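Local coordinates for ABC transporter, substrate binding protein (Polyamine) (PDB 4EUO) that binds gamma-aminobutyric acid in the cleft between its two lobes as a periplasmic solute-binding protein, probably handing it to an ABC transporter, at residues D121-A126 with E144-A149; R164-L169 with Y309-K314; N295-A298 with E303-E306. All blocks are in the same frame, centred on the assembly; numbering follows the deposited sequence.

Contact 1: residues D121-A126 with E144-A149; sequences DLFDTA and EAALLA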
loop_
_atom_site.group_PDB
_atom_site.type_symbol
_atom_site.label_atom_id
_atom_site.label_comp_id
_atom_site.label_asym_id
_atom_site.label_seq_id
_atom_site.Cartn_x
_atom_site.Cartn_y
_atom_site.Cartn_z
ATOM N N ASP A 121 5.021 -10.465 19.371
ATOM C CA ASP A 121 6.012 -9.615 20.033
ATOM C C ASP A 121 5.595 -8.148 19.989
ATOM O O ASP A 121 5.714 -7.415 20.981
ATOM C CB ASP A 121 7.376 -9.728 19.347
ATOM C CG ASP A 121 8.054 -11.087 19.396
ATOM O OD1 ASP A 121 7.704 -11.902 20.298
ATOM O OD2 ASP A 121 8.924 -11.331 18.546
ATOM N N LEU A 122 5.104 -7.710 18.793
ATOM C CA LEU A 122 4.746 -6.301 18.639
ATOM C C LEU A 122 3.601 -5.924 19.568
ATOM O O LEU A 122 3.498 -4.754 19.976
ATOM C CB LEU A 122 4.369 -6.055 17.158
ATOM C CG LEU A 122 4.114 -4.608 16.783
ATOM C CD1 LEU A 122 5.340 -3.716 17.062
ATOM C CD2 LEU A 122 3.705 -4.489 15.354
ATOM N N PHE A 123 2.775 -6.886 19.954
ATOM C CA PHE A 123 1.673 -6.656 20.869
ATOM C C PHE A 123 2.055 -6.929 22.339
ATOM O O PHE A 123 1.184 -6.846 23.192
ATOM C CB PHE A 123 0.434 -7.462 20.444
ATOM C CG PHE A 123 -0.348 -6.789 19.331
ATOM C CD1 PHE A 123 -1.550 -6.149 19.596
ATOM C CD2 PHE A 123 0.116 -6.811 18.025
ATOM C CE1 PHE A 123 -2.258 -5.503 18.576
ATOM C CE2 PHE A 123 -0.600 -6.185 16.999
ATOM C CZ PHE A 123 -1.782 -5.540 17.283
ATOM N N ASP A 124 3.350 -7.171 22.622
ATOM C CA ASP A 124 3.778 -7.469 23.996
ATOM C C ASP A 124 4.572 -6.281 24.531
ATOM O O ASP A 124 5.769 -6.191 24.319
ATOM C CB ASP A 124 4.587 -8.777 24.045
ATOM C CG ASP A 124 4.850 -9.290 25.446
ATOM O OD1 ASP A 124 4.905 -8.471 26.369
ATOM O OD2 ASP A 124 5.055 -10.523 25.601
ATOM N N THR A 125 3.879 -5.373 25.221
ATOM C CA THR A 125 4.511 -4.187 25.801
ATOM C C THR A 125 5.384 -4.482 27.020
ATOM O O THR A 125 6.236 -3.663 27.334
ATOM C CB THR A 125 3.476 -3.116 26.116
ATOM O OG1 THR A 125 2.542 -3.639 27.069
ATOM C CG2 THR A 125 2.757 -2.624 24.872
ATOM N N ALA A 126 5.207 -5.642 27.684
ATOM C CA ALA A 126 6.066 -5.957 28.834
ATOM C C ALA A 126 7.455 -6.344 28.341
ATOM O O ALA A 126 8.463 -5.851 28.846
ATOM C CB ALA A 126 5.467 -7.092 29.636
ATOM N N GLU A 144 -5.911 -7.508 10.942
ATOM C CA GLU A 144 -5.335 -8.825 10.724
ATOM C C GLU A 144 -4.110 -9.047 11.616
ATOM O O GLU A 144 -3.986 -10.111 12.226
ATOM C CB GLU A 144 -4.936 -9.005 9.252
ATOM C CG GLU A 144 -6.096 -9.126 8.254
ATOM C CD GLU A 144 -6.732 -7.842 7.758
ATOM O OE1 GLU A 144 -6.437 -6.742 8.281
ATOM O OE2 GLU A 144 -7.517 -7.954 6.786
ATOM N N ALA A 145 -3.245 -8.045 11.761
ATOM C CA ALA A 145 -2.078 -8.209 12.625
ATOM C C ALA A 145 -2.510 -8.456 14.071
ATOM O O ALA A 145 -1.902 -9.310 14.746
ATOM C CB ALA A 145 -1.186 -6.986 12.525
ATOM N N ALA A 146 -3.529 -7.732 14.567
ATOM C CA ALA A 146 -4.022 -7.942 15.936
ATOM C C ALA A 146 -4.551 -9.380 16.087
ATOM O O ALA A 146 -4.275 -10.037 17.106
ATOM C CB ALA A 146 -5.135 -6.944 16.220
ATOM N N LEU A 147 -5.271 -9.885 15.091
ATOM C CA LEU A 147 -5.825 -11.227 15.163
ATOM C C LEU A 147 -4.711 -12.254 15.135
ATOM O O LEU A 147 -4.758 -13.222 15.923
ATOM C CB LEU A 147 -6.836 -11.430 14.027
ATOM C CG LEU A 147 -8.139 -10.651 14.202
ATOM C CD1 LEU A 147 -8.875 -10.510 12.889
ATOM C CD2 LEU A 147 -9.037 -11.283 15.287
ATOM N N LEU A 148 -3.701 -12.061 14.281
ATOM C CA LEU A 148 -2.551 -12.975 14.243
ATOM C C LEU A 148 -1.812 -12.942 15.555
ATOM O O LEU A 148 -1.423 -14.014 16.047
ATOM C CB LEU A 148 -1.595 -12.612 13.115
ATOM C CG LEU A 148 -2.164 -12.758 11.695
ATOM C CD1 LEU A 148 -1.330 -11.957 10.697
ATOM C CD2 LEU A 148 -2.278 -14.221 11.275
ATOM N N ALA A 149 -1.623 -11.766 16.143
ATOM C CA ALA A 149 -0.944 -11.628 17.434
ATOM C C ALA A 149 -1.742 -12.337 18.516
ATOM O O ALA A 149 -1.139 -12.805 19.501
ATOM C CB ALA A 149 -0.813 -10.166 17.781
#

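Contact 2: residues R164-L169 with Y309-K314; sequences RAFKKL and YAWQAK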
loop_
_atom_site.group_PDB
_atom_site.type_symbol
_atom_site.label_atom_id
_atom_site.label_comp_id
_atom_site.label_asym_id
_atom_site.label_seq_id
_atom_site.Cartn_x
_atom_site.Cartn_y
_atom_site.Cartn_z
ATOM N N ARG A 164 -12.859 -9.248 18.518
ATOM C CA ARG A 164 -11.648 -9.861 19.034
ATOM C C ARG A 164 -10.426 -8.983 18.689
ATOM O O ARG A 164 -9.541 -8.789 19.521
ATOM C CB ARG A 164 -11.501 -11.258 18.443
ATOM C CG ARG A 164 -10.265 -11.993 18.884
ATOM C CD ARG A 164 -10.273 -13.397 18.331
ATOM N NE ARG A 164 -9.070 -14.117 18.730
ATOM C CZ ARG A 164 -8.894 -15.429 18.545
ATOM N NH1 ARG A 164 -9.825 -16.151 17.926
ATOM N NH2 ARG A 164 -7.787 -16.024 18.973
ATOM N N ALA A 165 -10.369 -8.461 17.448
ATOM C CA ALA A 165 -9.267 -7.605 17.042
ATOM C C ALA A 165 -9.211 -6.353 17.900
ATOM O O ALA A 165 -8.122 -5.968 18.344
ATOM C CB ALA A 165 -9.403 -7.225 15.577
ATOM N N PHE A 166 -10.360 -5.715 18.149
ATOM C CA PHE A 166 -10.374 -4.490 18.944
ATOM C C PHE A 166 -9.999 -4.763 20.400
ATOM O O PHE A 166 -9.282 -3.960 21.009
ATOM C CB PHE A 166 -11.756 -3.826 18.845
ATOM C CG PHE A 166 -12.129 -3.297 17.474
ATOM C CD1 PHE A 166 -11.194 -2.643 16.678
ATOM C CD2 PHE A 166 -13.429 -3.405 17.000
ATOM C CE1 PHE A 166 -11.555 -2.148 15.404
ATOM C CE2 PHE A 166 -13.790 -2.890 15.746
ATOM C CZ PHE A 166 -12.839 -2.296 14.944
ATOM N N LYS A 167 -10.434 -5.927 20.950
ATOM C CA LYS A 167 -10.006 -6.264 22.321
ATOM C C LYS A 167 -8.492 -6.437 22.391
ATOM O O LYS A 167 -7.868 -5.983 23.351
ATOM C CB LYS A 167 -10.695 -7.548 22.807
ATOM C CG LYS A 167 -12.151 -7.293 23.165
ATOM C CD LYS A 167 -12.872 -8.543 23.663
ATOM C CE LYS A 167 -14.287 -8.242 24.095
ATOM N NZ LYS A 167 -15.019 -9.482 24.481
ATOM N N LYS A 168 -7.884 -7.052 21.363
ATOM C CA LYS A 168 -6.441 -7.228 21.336
ATOM C C LYS A 168 -5.738 -5.856 21.184
ATOM O O LYS A 168 -4.755 -5.573 21.867
ATOM C CB LYS A 168 -6.028 -8.185 20.201
ATOM C CG LYS A 168 -4.514 -8.497 20.147
ATOM C CD LYS A 168 -3.958 -9.110 21.452
ATOM C CE LYS A 168 -2.610 -9.684 21.166
ATOM N NZ LYS A 168 -1.962 -10.187 22.406
ATOM N N LEU A 169 -6.247 -4.999 20.299
ATOM C CA LEU A 169 -5.688 -3.646 20.153
ATOM C C LEU A 169 -5.819 -2.829 21.446
ATOM O O LEU A 169 -4.913 -2.083 21.781
ATOM C CB LEU A 169 -6.338 -2.892 18.986
ATOM C CG LEU A 169 -5.849 -3.385 17.632
ATOM C CD1 LEU A 169 -6.904 -3.100 16.556
ATOM C CD2 LEU A 169 -4.499 -2.754 17.282
ATOM N N TYR A 309 -13.120 3.611 13.057
ATOM C CA TYR A 309 -13.043 4.978 13.586
ATOM C C TYR A 309 -13.772 5.115 14.907
ATOM O O TYR A 309 -13.278 5.811 15.794
ATOM C CB TYR A 309 -13.491 6.005 12.539
ATOM C CG TYR A 309 -12.571 6.025 11.338
ATOM C CD1 TYR A 309 -11.207 6.282 11.481
ATOM C CD2 TYR A 309 -13.045 5.722 10.072
ATOM C CE1 TYR A 309 -10.357 6.263 10.380
ATOM C CE2 TYR A 309 -12.205 5.693 8.967
ATOM C CZ TYR A 309 -10.851 5.944 9.132
ATOM O OH TYR A 309 -10.025 5.868 8.044
ATOM N N ALA A 310 -14.894 4.404 15.084
ATOM C CA ALA A 310 -15.604 4.434 16.371
ATOM C C ALA A 310 -14.741 3.812 17.460
ATOM O O ALA A 310 -14.615 4.373 18.550
ATOM C CB ALA A 310 -16.924 3.699 16.263
ATOM N N TRP A 311 -14.029 2.712 17.147
ATOM C CA TRP A 311 -13.172 2.096 18.134
ATOM C C TRP A 311 -12.007 3.032 18.498
ATOM O O TRP A 311 -11.641 3.159 19.672
ATOM C CB TRP A 311 -12.661 0.722 17.640
ATOM C CG TRP A 311 -11.513 0.248 18.468
ATOM C CD1 TRP A 311 -11.588 -0.294 19.716
ATOM C CD2 TRP A 311 -10.111 0.446 18.201
ATOM N NE1 TRP A 311 -10.327 -0.473 20.231
ATOM C CE2 TRP A 311 -9.399 -0.018 19.325
ATOM C CE3 TRP A 311 -9.388 0.993 17.124
ATOM C CZ2 TRP A 311 -8.011 0.039 19.412
ATOM C CZ3 TRP A 311 -8.004 1.044 17.205
ATOM C CH2 TRP A 311 -7.329 0.585 18.348
ATOM N N GLN A 312 -11.408 3.698 17.498
ATOM C CA GLN A 312 -10.310 4.613 17.778
ATOM C C GLN A 312 -10.738 5.703 18.772
ATOM O O GLN A 312 -9.958 6.076 19.657
ATOM C CB GLN A 312 -9.808 5.264 16.483
ATOM C CG GLN A 312 -8.845 4.344 15.720
ATOM C CD GLN A 312 -8.274 5.041 14.525
ATOM O OE1 GLN A 312 -8.958 5.804 13.855
ATOM N NE2 GLN A 312 -7.017 4.761 14.191
ATOM N N ALA A 313 -12.002 6.155 18.658
ATOM C CA ALA A 313 -12.527 7.232 19.524
ATOM C C ALA A 313 -13.062 6.746 20.874
ATOM O O ALA A 313 -13.285 7.567 21.766
ATOM C CB ALA A 313 -13.578 8.021 18.774
ATOM N N LYS A 314 -13.215 5.437 21.052
ATOM C CA LYS A 314 -13.713 4.831 22.297
ATOM C C LYS A 314 -12.745 5.049 23.463
ATOM O O LYS A 314 -11.533 4.962 23.290
ATOM C CB LYS A 314 -13.999 3.329 22.077
ATOM C CG LYS A 314 -14.467 2.548 23.311
ATOM C CD LYS A 314 -14.978 1.138 22.966
ATOM C CE LYS A 314 -13.915 0.165 22.492
ATOM N NZ LYS A 314 -13.017 -0.282 23.590
#

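Contact 3: residues N295-A298 with E303-E306; sequences NYWA and EIGE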
loop_
_atom_site.group_PDB
_atom_site.type_symbol
_atom_site.label_atom_id
_atom_site.label_comp_id
_atom_site.label_asym_id
_atom_site.label_seq_id
_atom_site.Cartn_x
_atom_site.Cartn_y
_atom_site.Cartn_z
ATOM N N ASN A 295 -10.725 -8.112 -1.496
ATOM C CA ASN A 295 -12.095 -8.230 -1.987
ATOM C C ASN A 295 -13.069 -8.314 -0.808
ATOM O O ASN A 295 -14.130 -7.687 -0.824
ATOM C CB ASN A 295 -12.206 -9.428 -2.896
ATOM C CG ASN A 295 -11.507 -9.187 -4.208
ATOM O OD1 ASN A 295 -10.779 -10.047 -4.716
ATOM N ND2 ASN A 295 -11.685 -7.992 -4.766
ATOM N N TYR A 296 -12.677 -9.012 0.246
ATOM C CA TYR A 296 -13.486 -9.069 1.451
ATOM C C TYR A 296 -13.652 -7.663 2.018
ATOM O O TYR A 296 -14.765 -7.232 2.342
ATOM C CB TYR A 296 -12.818 -9.963 2.514
ATOM C CG TYR A 296 -13.580 -9.971 3.809
ATOM C CD1 TYR A 296 -14.627 -10.863 4.016
ATOM C CD2 TYR A 296 -13.246 -9.095 4.846
ATOM C CE1 TYR A 296 -15.346 -10.857 5.199
ATOM C CE2 TYR A 296 -13.960 -9.076 6.028
ATOM C CZ TYR A 296 -15.005 -9.964 6.204
ATOM O OH TYR A 296 -15.712 -9.917 7.360
ATOM N N TRP A 297 -12.545 -6.916 2.114
ATOM C CA TRP A 297 -12.610 -5.553 2.592
ATOM C C TRP A 297 -13.464 -4.682 1.659
ATOM O O TRP A 297 -14.285 -3.892 2.156
ATOM C CB TRP A 297 -11.197 -4.968 2.737
ATOM C CG TRP A 297 -10.582 -5.255 4.072
ATOM C CD1 TRP A 297 -9.975 -6.411 4.480
ATOM C CD2 TRP A 297 -10.492 -4.341 5.160
ATOM N NE1 TRP A 297 -9.488 -6.260 5.763
ATOM C CE2 TRP A 297 -9.782 -4.990 6.200
ATOM C CE3 TRP A 297 -10.850 -3.000 5.323
ATOM C CZ2 TRP A 297 -9.461 -4.346 7.396
ATOM C CZ3 TRP A 297 -10.521 -2.356 6.498
ATOM C CH2 TRP A 297 -9.841 -3.025 7.521
ATOM N N ALA A 298 -13.330 -4.832 0.337
ATOM C CA ALA A 298 -14.122 -4.011 -0.590
ATOM C C ALA A 298 -15.623 -4.248 -0.342
ATOM O O ALA A 298 -16.391 -3.290 -0.334
ATOM C CB ALA A 298 -13.793 -4.400 -2.012
ATOM N N GLU A 303 -18.627 -0.466 6.401
ATOM C CA GLU A 303 -18.931 -0.939 7.736
ATOM C C GLU A 303 -17.697 -1.141 8.590
ATOM O O GLU A 303 -17.672 -0.761 9.759
ATOM C CB GLU A 303 -19.793 -2.196 7.686
ATOM C CG GLU A 303 -20.440 -2.563 9.015
ATOM C CD GLU A 303 -21.151 -1.473 9.800
ATOM O OE1 GLU A 303 -21.898 -0.672 9.191
ATOM O OE2 GLU A 303 -20.985 -1.447 11.041
ATOM N N ILE A 304 -16.647 -1.714 8.000
ATOM C CA ILE A 304 -15.424 -1.862 8.778
ATOM C C ILE A 304 -14.889 -0.467 9.126
ATOM O O ILE A 304 -14.484 -0.247 10.270
ATOM C CB ILE A 304 -14.361 -2.701 8.035
ATOM C CG1 ILE A 304 -14.866 -4.127 7.741
ATOM C CG2 ILE A 304 -13.079 -2.738 8.857
ATOM C CD1 ILE A 304 -13.997 -4.873 6.725
ATOM N N GLY A 305 -14.943 0.465 8.172
ATOM C CA GLY A 305 -14.460 1.814 8.443
ATOM C C GLY A 305 -15.186 2.476 9.607
ATOM O O GLY A 305 -14.571 3.052 10.514
ATOM N N GLU A 306 -16.518 2.368 9.626
ATOM C CA GLU A 306 -17.317 2.955 10.724
ATOM C C GLU A 306 -16.882 2.374 12.059
ATOM O O GLU A 306 -16.649 3.108 13.023
ATOM C CB GLU A 306 -18.812 2.679 10.489
ATOM C CG GLU A 306 -19.390 3.594 9.424
ATOM C CD GLU A 306 -20.894 3.560 9.221
ATOM O OE1 GLU A 306 -21.623 3.138 10.149
ATOM O OE2 GLU A 306 -21.346 3.995 8.138
#

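Contact 1: residues D121-A126 with E144-A149
Phe123, the residue at which helix 119-122 gives way to loop, brings its ring up to one side of helix 142-149, a loop-on-helix contact in the alpha/beta architecture of a class D periplasmic binding protein. The facing helix surface is made of three alanines, so the aromatic ring comes down almost onto the backbone.

Glu144, at the start of the helical segment, takes no part: its carboxylate is hydrogen-bonded to Tyr158 OH and Gly141 N, among others. Ala145 comes nearest through its carbonyl, O lying 4.1 Å from Phe123 CE2, with its methyl a little farther off; that oxygen is already engaged by the amide of Ala149 in the helix. Ala146 receives the far end of the ring, and its CA lies 3.5 Å from Phe123 CZ. Its methyl, directed to the flank of the contact, is 3.8 Å from the same CZ. Leu147 packs on Ala165 of helix 162-170.

Ala149 meets the root of the ring. With CG of Phe123 anti to its own carbonyl carbon (chi1 -81°), the ring reaches back along the helix from Ala149 to Ala146. Phe134, Ile172 and Leu169 add to its apolar surroundings. No hydrogen bond joins the two segments, and the Ala149 CB methyl lies 3.5 Å from Phe123 CD2.

Contact 2: residues R164-L169 with Y309-K314
Trp311, Phe166 and Leu169 carry this helix-helix contact, in which the C-terminal helix 301-313 docks onto helix 162-170 of the alpha/beta binding-protein fold through an offset aromatic stack. Trp311 has the most surface buried. Its CG is anti to the backbone N (chi1 165°), which sends the indole across to the other helix.

The Phe166 ring lies nearly parallel to the five-membered ring of the indole, the planes 11° apart and the centroids 4.5 Å. The displacement puts the Phe166 ring beneath the start of the tryptophan side chain: Trp311 CB stands over the centre of the phenyl face, 3.8 Å from its centroid. In return, Phe166 CB sits over the pyrrole face, 4.0 Å from the centroid of the five-membered ring, so each methylene makes a CH-pi contact with the other residue's ring. The closest carbons of the stack are Phe166 CD1 and Trp311 CG, at 3.4 Å.

Leu169, one turn on, crosses the indole at about a right angle, with CD1 over the rim of its face and CB against the benzo ring. Beyond the two segments, the indole NE1 donates to Asp170 OD1 and Lys173 makes a cation-pi contact with the ring. Asp170 also forms a salt bridge with Lys314. On the benzo ring, Leu169 CB approaches Trp311 CZ2 to 3.4 Å.

Contact 3: residues N295-A298 with E303-E306
Ile304 fits its branched side chain against the indole of Trp297. Helices 294-299 and 301-313 follow each other through a short turn, and Ile304 of the second packs back on Trp297 of the first. From CB, which points across to the other helix and lies 4.2 Å from Trp297 CZ3, the chain divides. The CG2 methyl, anti to the backbone N, meets the outer end of the benzo ring, at 3.5 Å from both CZ3 and CH2 of Trp297. The other branch leaves through CG1, beside the backbone N (chi1 -61°), and its extended second torsion carries CD1 over the indole face. There CD1 stands 4.0 Å from the centroid of the six-membered ring, 18° off its normal, in a CH-pi contact. The same methyl also comes within 4.3 Å of Tyr296 CE2, a looser approach.

The polar ends of both aromatics find partners beyond the pair: the indole N-H at Glu144, and Tyr296 OH at the amide of Leu160. Ile143 of helix 142-149 touches both Trp297 and Ile304, while Trp297 also packs against Asp62 of helix 61-67. The contact thus lies where the two C-terminal helices come together with helices 142-149 and 61-67.

Contact 1 joins the end of helix 119-122 to helix 142-149, contact 2 joins helix 162-170 to helix 301-313, and contact 3 joins helix 294-299 to the same helix 301-313. Contacts 1 and 2, with centres about 14 Å apart, touch directly: Phe123 CE1 lies 3.8 Å from Leu169 CD2. Contact 3 is nested within the chain loop closed by contact 2, and their centres are about 15 Å apart. Contacts 1 and 3, about 21 Å between centres, are linked by a hydrogen bond between Trp297 NE1 and Glu144 OE2 (2.8 Å). The Trp297 side chain is about 12 Å from the bound gamma-aminobutyric acid, and none of the contacting residues belongs to the ligand pocket.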